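Local coordinates for protein endoglucanase (Komagataeibacter sucrofermentans, PDB 6VC5) that probably hydrolyses internal beta-1,4-glucosidic linkages in cellulose and related beta-D-glucans, at residues 185-190 / 207-212; 147-152 / 199-204; 191-196 / 258-263. All blocks are in the same frame, centred on the assembly; numbering follows the deposited sequence. Where two conformers were deposited one is given.

Contact 1: 185-190 / 207-212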
loop_
_atom_site.group_PDB
_atom_site.type_symbol
_atom_site.label_atom_id
_atom_site.label_comp_id
_atom_site.label_asym_id
_atom_site.label_seq_id
_atom_site.Cartn_x
_atom_site.Cartn_y
_atom_site.Cartn_z
ATOM N N ILE A 185 -12.655 -1.859 -8.491
ATOM C CA ILE A 185 -12.390 -3.034 -7.657
ATOM C C ILE A 185 -13.562 -4.005 -7.695
ATOM O O ILE A 185 -13.373 -5.223 -7.757
ATOM C CB ILE A 185 -12.032 -2.620 -6.218
ATOM C CG1 ILE A 185 -10.661 -1.946 -6.189
ATOM C CG2 ILE A 185 -12.054 -3.830 -5.296
ATOM C CD1 ILE A 185 -10.363 -1.230 -4.879
ATOM N N ALA A 186 -14.789 -3.488 -7.643
ATOM C CA ALA A 186 -15.955 -4.363 -7.709
ATOM C C ALA A 186 -15.982 -5.156 -9.010
ATOM O O ALA A 186 -16.283 -6.357 -9.007
ATOM C CB ALA A 186 -17.234 -3.539 -7.556
ATOM N N LYS A 187 -15.628 -4.513 -10.129
ATOM C CA LYS A 187 -15.733 -5.162 -11.431
ATOM C C LYS A 187 -14.512 -6.008 -11.772
ATOM O O LYS A 187 -14.645 -7.053 -12.423
ATOM C CB LYS A 187 -15.954 -4.129 -12.532
ATOM C CG LYS A 187 -16.243 -4.785 -13.863
ATOM C CD LYS A 187 -16.240 -3.800 -14.987
ATOM C CE LYS A 187 -17.013 -4.353 -16.171
ATOM N NZ LYS A 187 -16.665 -5.783 -16.428
ATOM N N GLY A 188 -13.325 -5.567 -11.372
ATOM C CA GLY A 188 -12.089 -6.232 -11.747
ATOM C C GLY A 188 -11.751 -7.388 -10.832
ATOM O O GLY A 188 -10.701 -7.393 -10.184
ATOM N N ARG A 189 -12.644 -8.371 -10.765
ATOM C CA ARG A 189 -12.423 -9.555 -9.945
ATOM C C ARG A 189 -12.609 -10.796 -10.798
ATOM O O ARG A 189 -13.424 -10.809 -11.725
ATOM C CB ARG A 189 -13.340 -9.564 -8.713
ATOM C CG ARG A 189 -13.001 -8.431 -7.754
ATOM C CD ARG A 189 -13.818 -8.476 -6.484
ATOM N NE ARG A 189 -15.248 -8.291 -6.748
ATOM C CZ ARG A 189 -16.203 -9.074 -6.250
ATOM N NH1 ARG A 189 -15.885 -10.094 -5.470
ATOM N NH2 ARG A 189 -17.483 -8.840 -6.528
ATOM N N PHE A 190 -11.833 -11.831 -10.491
ATOM C CA PHE A 190 -11.647 -12.920 -11.441
ATOM C C PHE A 190 -11.633 -14.262 -10.728
ATOM O O PHE A 190 -11.271 -14.370 -9.550
ATOM C CB PHE A 190 -10.327 -12.757 -12.220
ATOM C CG PHE A 190 -10.252 -11.488 -13.014
ATOM C CD1 PHE A 190 -10.678 -11.451 -14.336
ATOM C CD2 PHE A 190 -9.794 -10.319 -12.429
ATOM C CE1 PHE A 190 -10.629 -10.260 -15.053
ATOM C CE2 PHE A 190 -9.739 -9.143 -13.128
ATOM C CZ PHE A 190 -10.166 -9.105 -14.446
ATOM N N ASN A 207 -12.785 -0.346 -22.994
ATOM C CA ASN A 207 -13.093 -0.406 -21.562
ATOM C C ASN A 207 -13.206 -1.827 -21.021
ATOM O O ASN A 207 -13.700 -2.016 -19.903
ATOM C CB ASN A 207 -14.317 0.427 -21.158
ATOM C CG ASN A 207 -14.255 0.887 -19.717
ATOM O OD1 ASN A 207 -13.251 1.461 -19.280
ATOM N ND2 ASN A 207 -15.320 0.631 -18.968
ATOM N N ALA A 208 -12.776 -2.838 -21.776
ATOM C CA ALA A 208 -12.793 -4.203 -21.269
ATOM C C ALA A 208 -11.700 -4.399 -20.224
ATOM O O ALA A 208 -10.583 -3.892 -20.369
ATOM C CB ALA A 208 -12.576 -5.195 -22.410
ATOM N N PHE A 209 -12.027 -5.165 -19.180
ATOM C CA PHE A 209 -11.135 -5.454 -18.055
ATOM C C PHE A 209 -10.520 -6.837 -18.211
ATOM O O PHE A 209 -11.202 -7.797 -18.595
ATOM C CB PHE A 209 -11.924 -5.482 -16.741
ATOM C CG PHE A 209 -12.267 -4.133 -16.162
ATOM C CD1 PHE A 209 -12.724 -3.075 -16.955
ATOM C CD2 PHE A 209 -12.180 -3.938 -14.796
ATOM C CE1 PHE A 209 -13.064 -1.843 -16.379
ATOM C CE2 PHE A 209 -12.514 -2.712 -14.224
ATOM C CZ PHE A 209 -12.960 -1.662 -15.023
ATOM N N SER A 210 -9.243 -6.955 -17.847
ATOM C CA SER A 210 -8.562 -8.241 -17.897
ATOM C C SER A 210 -7.431 -8.266 -16.872
ATOM O O SER A 210 -7.055 -7.245 -16.295
ATOM C CB SER A 210 -8.037 -8.535 -19.311
ATOM O OG SER A 210 -7.168 -7.507 -19.744
ATOM N N ILE A 211 -6.899 -9.455 -16.639
ATOM C CA ILE A 211 -5.701 -9.595 -15.823
ATOM C C ILE A 211 -4.515 -9.156 -16.671
ATOM O O ILE A 211 -4.380 -9.573 -17.828
ATOM C CB ILE A 211 -5.555 -11.046 -15.343
ATOM C CG1 ILE A 211 -6.784 -11.478 -14.534
ATOM C CG2 ILE A 211 -4.296 -11.208 -14.512
ATOM C CD1 ILE A 211 -6.855 -12.995 -14.320
ATOM N N ALA A 212 -3.656 -8.300 -16.114
ATOM C CA ALA A 212 -2.605 -7.700 -16.929
ATOM C C ALA A 212 -1.569 -8.739 -17.337
ATOM O O ALA A 212 -1.208 -9.620 -16.552
ATOM C CB ALA A 212 -1.906 -6.589 -16.149
HETATM O O HOH W 1 -14.791 -6.017 -18.907
#
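Lys-187 and Phe-209 meet where the C-terminal end of helix 172-187 runs against strand 209-211, an outermost strand of a three-stranded antiparallel sheet. The methylene CD of Lys-187 stands over the centre of the Phe-209 ring, a CH-pi contact with CD 3.8 Å from the centroid and 5° off the ring normal. A bend at chi4 (-44°) sets NZ, which stays 5.0 Å from the centroid of the Phe-209 ring, at most a weak cation-pi attraction. Gly-188 brings its CA to 3.8 Å from Phe-209 CD2, at the ring edge. A second CH-pi contact follows: Ile-211 CG1 lies over the centre of the Phe-190 ring, 3.7 Å from the centroid, while Phe-190 CZ approaches Ser-210 C at 3.8 Å.

No direct hydrogen bond joins the segments. The chain turns between the two aromatic contacts through an inverse gamma turn centred on Gly-188, and Arg-189 reaches back with NE to Ala-186 O (3.1 Å) while its NH1 forms a salt bridge with Asp-243. One water joins the Lys-187 side chain to the backbone of strand 209-211, accepting from Lys-187 NZ at 3.1 Å and from Phe-209 N at 2.9 Å.

Contact 2: 147-152 / 199-204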
loop_
_atom_site.group_PDB
_atom_site.type_symbol
_atom_site.label_atom_id
_atom_site.label_comp_id
_atom_site.label_asym_id
_atom_site.label_seq_id
_atom_site.Cartn_x
_atom_site.Cartn_y
_atom_site.Cartn_z
ATOM N N LYS A 147 -0.825 3.617 -25.526
ATOM C CA LYS A 147 -1.973 4.148 -26.249
ATOM C C LYS A 147 -3.147 3.178 -26.261
ATOM O O LYS A 147 -4.275 3.600 -26.539
ATOM C CB LYS A 147 -1.588 4.518 -27.685
ATOM C CG LYS A 147 -1.158 3.339 -28.542
ATOM C CD LYS A 147 -0.868 3.787 -29.975
ATOM C CE LYS A 147 -0.797 2.606 -30.932
ATOM N NZ LYS A 147 -2.109 1.899 -31.059
ATOM N N ASP A 148 -2.912 1.900 -25.952
ATOM C CA ASP A 148 -3.940 0.868 -26.041
ATOM C C ASP A 148 -4.462 0.375 -24.699
ATOM O O ASP A 148 -5.611 -0.066 -24.628
ATOM C CB ASP A 148 -3.412 -0.348 -26.812
ATOM C CG ASP A 148 -3.001 -0.006 -28.239
ATOM O OD1 ASP A 148 -2.004 -0.580 -28.730
ATOM O OD2 ASP A 148 -3.666 0.844 -28.869
ATOM N N THR A 149 -3.639 0.367 -23.652
ATOM C CA THR A 149 -4.066 -0.200 -22.373
ATOM C C THR A 149 -3.473 0.597 -21.224
ATOM O O THR A 149 -2.430 1.256 -21.348
ATOM C CB THR A 149 -3.645 -1.671 -22.170
ATOM O OG1 THR A 149 -2.235 -1.746 -21.924
ATOM C CG2 THR A 149 -3.978 -2.543 -23.365
ATOM N N VAL A 150 -4.141 0.514 -20.086
ATOM C CA VAL A 150 -3.591 0.996 -18.830
ATOM C C VAL A 150 -3.492 -0.188 -17.880
ATOM O O VAL A 150 -4.387 -1.039 -17.845
ATOM C CB VAL A 150 -4.404 2.160 -18.222
ATOM C CG1 VAL A 150 -5.799 1.705 -17.797
ATOM C CG2 VAL A 150 -3.652 2.770 -17.056
ATOM N N THR A 151 -2.377 -0.272 -17.148
ATOM C CA THR A 151 -2.202 -1.258 -16.090
ATOM C C THR A 151 -2.390 -0.576 -14.744
ATOM O O THR A 151 -1.766 0.455 -14.472
ATOM C CB THR A 151 -0.800 -1.861 -16.151
ATOM O OG1 THR A 151 -0.612 -2.503 -17.421
ATOM C CG2 THR A 151 -0.590 -2.874 -14.996
ATOM N N LEU A 152 -3.249 -1.141 -13.903
ATOM C CA LEU A 152 -3.458 -0.609 -12.570
ATOM C C LEU A 152 -3.057 -1.648 -11.538
ATOM O O LEU A 152 -3.201 -2.857 -11.757
ATOM C CB LEU A 152 -4.941 -0.232 -12.350
ATOM C CG LEU A 152 -5.580 0.718 -13.357
ATOM C CD1 LEU A 152 -7.049 0.963 -12.986
ATOM C CD2 LEU A 152 -4.809 2.030 -13.411
ATOM N N TRP A 199 -2.358 -7.196 -10.634
ATOM C CA TRP A 199 -2.225 -6.230 -11.727
ATOM C C TRP A 199 -3.416 -6.380 -12.665
ATOM O O TRP A 199 -3.648 -7.472 -13.205
ATOM C CB TRP A 199 -0.924 -6.482 -12.498
ATOM C CG TRP A 199 0.321 -6.304 -11.643
ATOM C CD1 TRP A 199 1.039 -7.287 -11.008
ATOM C CD2 TRP A 199 0.978 -5.074 -11.349
ATOM N NE1 TRP A 199 2.094 -6.732 -10.324
ATOM C CE2 TRP A 199 2.082 -5.375 -10.525
ATOM C CE3 TRP A 199 0.739 -3.743 -11.700
ATOM C CZ2 TRP A 199 2.954 -4.383 -10.054
ATOM C CZ3 TRP A 199 1.598 -2.759 -11.225
ATOM C CH2 TRP A 199 2.687 -3.085 -10.416
ATOM N N LEU A 200 -4.144 -5.281 -12.879
ATOM C CA LEU A 200 -5.342 -5.237 -13.709
ATOM C C LEU A 200 -5.030 -4.460 -14.982
ATOM O O LEU A 200 -4.263 -3.494 -14.953
ATOM C CB LEU A 200 -6.457 -4.505 -12.947
ATOM C CG LEU A 200 -7.777 -4.353 -13.680
ATOM C CD1 LEU A 200 -8.513 -5.684 -13.692
ATOM C CD2 LEU A 200 -8.605 -3.281 -13.001
ATOM N N SER A 201 -5.614 -4.882 -16.103
ATOM C CA SER A 201 -5.525 -4.125 -17.349
ATOM C C SER A 201 -6.910 -3.628 -17.762
ATOM O O SER A 201 -7.895 -4.374 -17.690
ATOM C CB SER A 201 -4.938 -5.005 -18.455
ATOM O OG SER A 201 -4.693 -4.241 -19.624
ATOM N N ILE A 202 -6.993 -2.370 -18.206
ATOM C CA ILE A 202 -8.204 -1.837 -18.834
ATOM C C ILE A 202 -7.835 -1.419 -20.254
ATOM O O ILE A 202 -6.875 -0.664 -20.452
ATOM C CB ILE A 202 -8.801 -0.650 -18.060
ATOM C CG1 ILE A 202 -9.141 -1.049 -16.623
ATOM C CG2 ILE A 202 -10.072 -0.145 -18.763
ATOM C CD1 ILE A 202 -9.699 0.110 -15.772
ATOM N N ASN A 203 -8.571 -1.937 -21.238
ATOM C CA ASN A 203 -8.335 -1.563 -22.625
ATOM C C ASN A 203 -8.881 -0.160 -22.876
ATOM O O ASN A 203 -10.036 0.139 -22.561
ATOM C CB ASN A 203 -8.988 -2.580 -23.555
ATOM C CG ASN A 203 -8.620 -2.346 -24.997
ATOM O OD1 ASN A 203 -9.085 -1.395 -25.607
ATOM N ND2 ASN A 203 -7.718 -3.166 -25.523
ATOM N N LEU A 204 -8.030 0.716 -23.404
ATOM C CA LEU A 204 -8.415 2.113 -23.567
ATOM C C LEU A 204 -9.373 2.330 -24.729
ATOM O O LEU A 204 -10.032 3.377 -24.784
ATOM C CB LEU A 204 -7.174 2.977 -23.770
ATOM C CG LEU A 204 -6.149 2.952 -22.629
ATOM C CD1 LEU A 204 -5.094 4.006 -22.896
ATOM C CD2 LEU A 204 -6.811 3.169 -21.275
HETATM O O HOH W 2 -2.083 -3.424 -19.398
#
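Strands 149-152 and 200-203 are antiparallel neighbours in a three-stranded sheet, with Val-150 facing Ile-202 and Leu-152 facing Leu-200 as hydrogen-bonded pairs. The Val-150 pair is closed by Val-150 N to Ile-202 O (3.0 Å) and Ile-202 N to Val-150 O (2.9 Å), the former at 170° on the hydrogen. Just past strand 200-203, Leu-204 N adds a hydrogen bond to Asp-148 O at 2.8 Å.

On the face carrying Val-150 and Leu-152, Val-150 CG1 lies between the backbone N and the carbonyl carbon (chi1 66°), where it meets Ile-202 CB at 3.8 Å and Leu-204 CD2 at 3.9 Å. Leu-152 CD1 touches Ile-202 CD1, and Val-131 of strand 128-131 touches Val-150, Ile-202 and Leu-204. The other face is more polar: one water bridges Thr-151 OG1 (2.6 Å) and Ser-201 OG (2.7 Å), and Thr-151 CG2 packs obliquely on Trp-199 CE3, whose ring system also stacks on Trp-215. Asp-148 OD2 takes Lys-147 NZ in a salt bridge and a hydrogen bond from His-205 NE2. An apolar face set against one with hydroxyls and water is the pattern of an amphipathic antiparallel beta-sheet.

Contact 3: 191-196 / 258-263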
loop_
_atom_site.group_PDB
_atom_site.type_symbol
_atom_site.label_atom_id
_atom_site.label_comp_id
_atom_site.label_asym_id
_atom_site.label_seq_id
_atom_site.Cartn_x
_atom_site.Cartn_y
_atom_site.Cartn_z
ATOM N N GLY A 191 -11.983 -15.297 -11.483
ATOM C CA GLY A 191 -11.785 -16.646 -11.001
ATOM C C GLY A 191 -12.913 -17.095 -10.104
ATOM O O GLY A 191 -13.863 -16.360 -9.815
ATOM N N GLU A 192 -12.781 -18.348 -9.646
ATOM C CA GLU A 192 -13.812 -18.976 -8.830
ATOM C C GLU A 192 -14.012 -18.287 -7.482
ATOM O O GLU A 192 -15.082 -18.437 -6.881
ATOM C CB GLU A 192 -13.489 -20.455 -8.614
ATOM C CG GLU A 192 -12.181 -20.698 -7.860
ATOM C CD GLU A 192 -11.563 -22.045 -8.206
ATOM O OE1 GLU A 192 -10.894 -22.148 -9.258
ATOM O OE2 GLU A 192 -11.753 -23.000 -7.427
ATOM N N TRP A 193 -13.018 -17.553 -6.981
ATOM C CA TRP A 193 -13.133 -16.850 -5.712
ATOM C C TRP A 193 -13.472 -15.375 -5.875
ATOM O O TRP A 193 -13.662 -14.679 -4.866
ATOM C CB TRP A 193 -11.831 -16.982 -4.919
ATOM C CG TRP A 193 -11.439 -18.396 -4.697
ATOM C CD1 TRP A 193 -10.379 -19.056 -5.251
ATOM C CD2 TRP A 193 -12.111 -19.335 -3.855
ATOM N NE1 TRP A 193 -10.347 -20.360 -4.791
ATOM C CE2 TRP A 193 -11.398 -20.551 -3.930
ATOM C CE3 TRP A 193 -13.240 -19.259 -3.029
ATOM C CZ2 TRP A 193 -11.793 -21.697 -3.228
ATOM C CZ3 TRP A 193 -13.626 -20.403 -2.316
ATOM C CH2 TRP A 193 -12.900 -21.600 -2.425
ATOM N N LYS A 194 -13.533 -14.880 -7.112
ATOM C CA LYS A 194 -13.895 -13.496 -7.399
ATOM C C LYS A 194 -12.964 -12.529 -6.667
ATOM O O LYS A 194 -13.393 -11.652 -5.917
ATOM C CB LYS A 194 -15.368 -13.222 -7.082
ATOM C CG LYS A 194 -16.325 -14.162 -7.791
ATOM C CD LYS A 194 -17.608 -14.359 -6.997
ATOM C CE LYS A 194 -18.686 -13.400 -7.463
ATOM N NZ LYS A 194 -19.992 -14.089 -7.651
ATOM N N LEU A 195 -11.655 -12.709 -6.910
ATOM C CA LEU A 195 -10.611 -11.954 -6.233
ATOM C C LEU A 195 -10.011 -10.903 -7.163
ATOM O O LEU A 195 -9.944 -11.096 -8.383
ATOM C CB LEU A 195 -9.485 -12.903 -5.793
ATOM C CG LEU A 195 -9.858 -13.885 -4.674
ATOM C CD1 LEU A 195 -8.874 -15.033 -4.610
ATOM C CD2 LEU A 195 -9.935 -13.175 -3.308
ATOM N N PRO A 196 -9.521 -9.801 -6.606
ATOM C CA PRO A 196 -8.800 -8.830 -7.427
ATOM C C PRO A 196 -7.429 -9.352 -7.781
ATOM O O PRO A 196 -6.805 -10.094 -6.988
ATOM C CB PRO A 196 -8.709 -7.597 -6.512
ATOM C CG PRO A 196 -8.647 -8.204 -5.112
ATOM C CD PRO A 196 -9.540 -9.433 -5.177
ATOM N N GLY A 258 -0.077 -18.525 -0.319
ATOM C CA GLY A 258 0.686 -17.337 -0.673
ATOM C C GLY A 258 0.229 -16.713 -1.977
ATOM O O GLY A 258 0.274 -15.486 -2.144
ATOM N N TRP A 259 -0.205 -17.540 -2.922
ATOM C CA TRP A 259 -0.805 -17.025 -4.140
ATOM C C TRP A 259 -1.871 -17.984 -4.634
ATOM O O TRP A 259 -1.824 -19.189 -4.360
ATOM C CB TRP A 259 0.217 -16.729 -5.254
ATOM C CG TRP A 259 1.153 -17.841 -5.686
ATOM C CD1 TRP A 259 2.462 -17.971 -5.335
ATOM C CD2 TRP A 259 0.872 -18.926 -6.580
ATOM N NE1 TRP A 259 3.013 -19.067 -5.942
ATOM C CE2 TRP A 259 2.058 -19.678 -6.710
ATOM C CE3 TRP A 259 -0.270 -19.344 -7.280
ATOM C CZ2 TRP A 259 2.139 -20.821 -7.506
ATOM C CZ3 TRP A 259 -0.187 -20.483 -8.077
ATOM C CH2 TRP A 259 1.011 -21.211 -8.174
ATOM N N VAL A 260 -2.840 -17.427 -5.363
ATOM C CA VAL A 260 -3.850 -18.197 -6.086
ATOM C C VAL A 260 -3.907 -17.694 -7.525
ATOM O O VAL A 260 -4.033 -16.487 -7.757
ATOM C CB VAL A 260 -5.239 -18.069 -5.438
ATOM C CG1 VAL A 260 -6.271 -18.856 -6.248
ATOM C CG2 VAL A 260 -5.201 -18.542 -4.004
ATOM N N ASP A 261 -3.843 -18.623 -8.485
ATOM C CA ASP A 261 -3.931 -18.283 -9.900
ATOM C C ASP A 261 -5.397 -18.047 -10.238
ATOM O O ASP A 261 -6.252 -18.902 -9.978
ATOM C CB ASP A 261 -3.362 -19.442 -10.733
ATOM C CG ASP A 261 -3.291 -19.139 -12.224
ATOM O OD1 ASP A 261 -2.184 -19.232 -12.813
ATOM O OD2 ASP A 261 -4.328 -18.834 -12.829
ATOM N N LEU A 262 -5.686 -16.877 -10.799
ATOM C CA LEU A 262 -7.065 -16.471 -11.064
ATOM C C LEU A 262 -7.622 -17.017 -12.373
ATOM O O LEU A 262 -8.797 -16.772 -12.678
ATOM C CB LEU A 262 -7.150 -14.945 -11.043
ATOM C CG LEU A 262 -6.662 -14.328 -9.728
ATOM C CD1 LEU A 262 -6.781 -12.815 -9.834
ATOM C CD2 LEU A 262 -7.463 -14.850 -8.547
ATOM N N THR A 263 -6.820 -17.747 -13.149
ATOM C CA THR A 263 -7.304 -18.371 -14.373
ATOM C C THR A 263 -7.605 -19.851 -14.219
ATOM O O THR A 263 -8.395 -20.383 -15.007
ATOM C CB THR A 263 -6.306 -18.161 -15.517
ATOM O OG1 THR A 263 -5.166 -19.015 -15.330
ATOM C CG2 THR A 263 -5.866 -16.707 -15.570
#
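In both Leu-195 and Leu-262, CG is anti to the carbonyl carbon and beside the backbone N (chi1 -57° in Leu-262), and an extended chi2 of 179° then places the branches of Leu-262. The two side chains cross at about a right angle. Branch CD2 of Leu-262 does most of the side-chain touching, lying 3.9 Å from Leu-195 CB and 4.2 Å from Leu-195 CD1. The other branch, CD1, approaches the backbone at Leu-195 O and Pro-196 O, each at 3.9 Å. Leu-262 thus divides its methyls, CD2 against a side chain and CD1 against two carbonyl oxygens, and it buries more surface here than any other residue of the two segments.

The opposing loop is shaped by a type I beta turn from Gly-191 to Lys-194, closed by Lys-194 N to Gly-191 O at 3.1 Å. Lys-194 and Leu-195 both face Phe-190, forming a G1 beta bulge that follows the turn. Gly-191 has positive phi (83°), and its CA comes to 3.4 Å from Leu-262 O.

Further along, in the conformer modelled, Trp-193 CD1 lies 4.2 Å from Val-260 CG1, oblique to the ring; Val-260 has a second conformer, so this contact is uncertain. Phe-247 on helix 238-251 meets the Trp-193 ring edge-to-face and also touches Leu-195, while Phe-219 on strand 218-219 packs against Leu-195, Pro-196 and Leu-262.

No hydrogen bond crosses between the segments. The strand 260-261 side is instead braced internally by an Asx turn, in which Asp-261 OD2 accepts from Thr-263 N, nearly along its C-O axis. The same oxygen receives the Thr-263 hydroxyl OG1 at 2.6 Å on its syn side, and Asn-264 N gives it a further hydrogen bond.

Following the chain from the N terminus, strand 149-152 comes first and pairs with strand 200-203, so contact 2 closes a loop that holds helices 159-169 and 172-187. Contact 1 begins inside that loop, at the end of helix 172-187, and closes later on strand 209-211; the two cross. Contact 3 starts at Gly-191, after contact 1's first segment, and closes last, on 258-263, crossing both. Strands 200-203 and 209-211 are joined by a probable hydrogen bond, Ser-201 N to Ser-210 O at 2.8 Å. Another, Phe-190 N to Leu-195 O at 2.9 Å, joins contact 1 to the loop of contact 3. Ile-211 CD1 packs on Leu-262 CB, tying the three-stranded sheet to the region of strand 260-261.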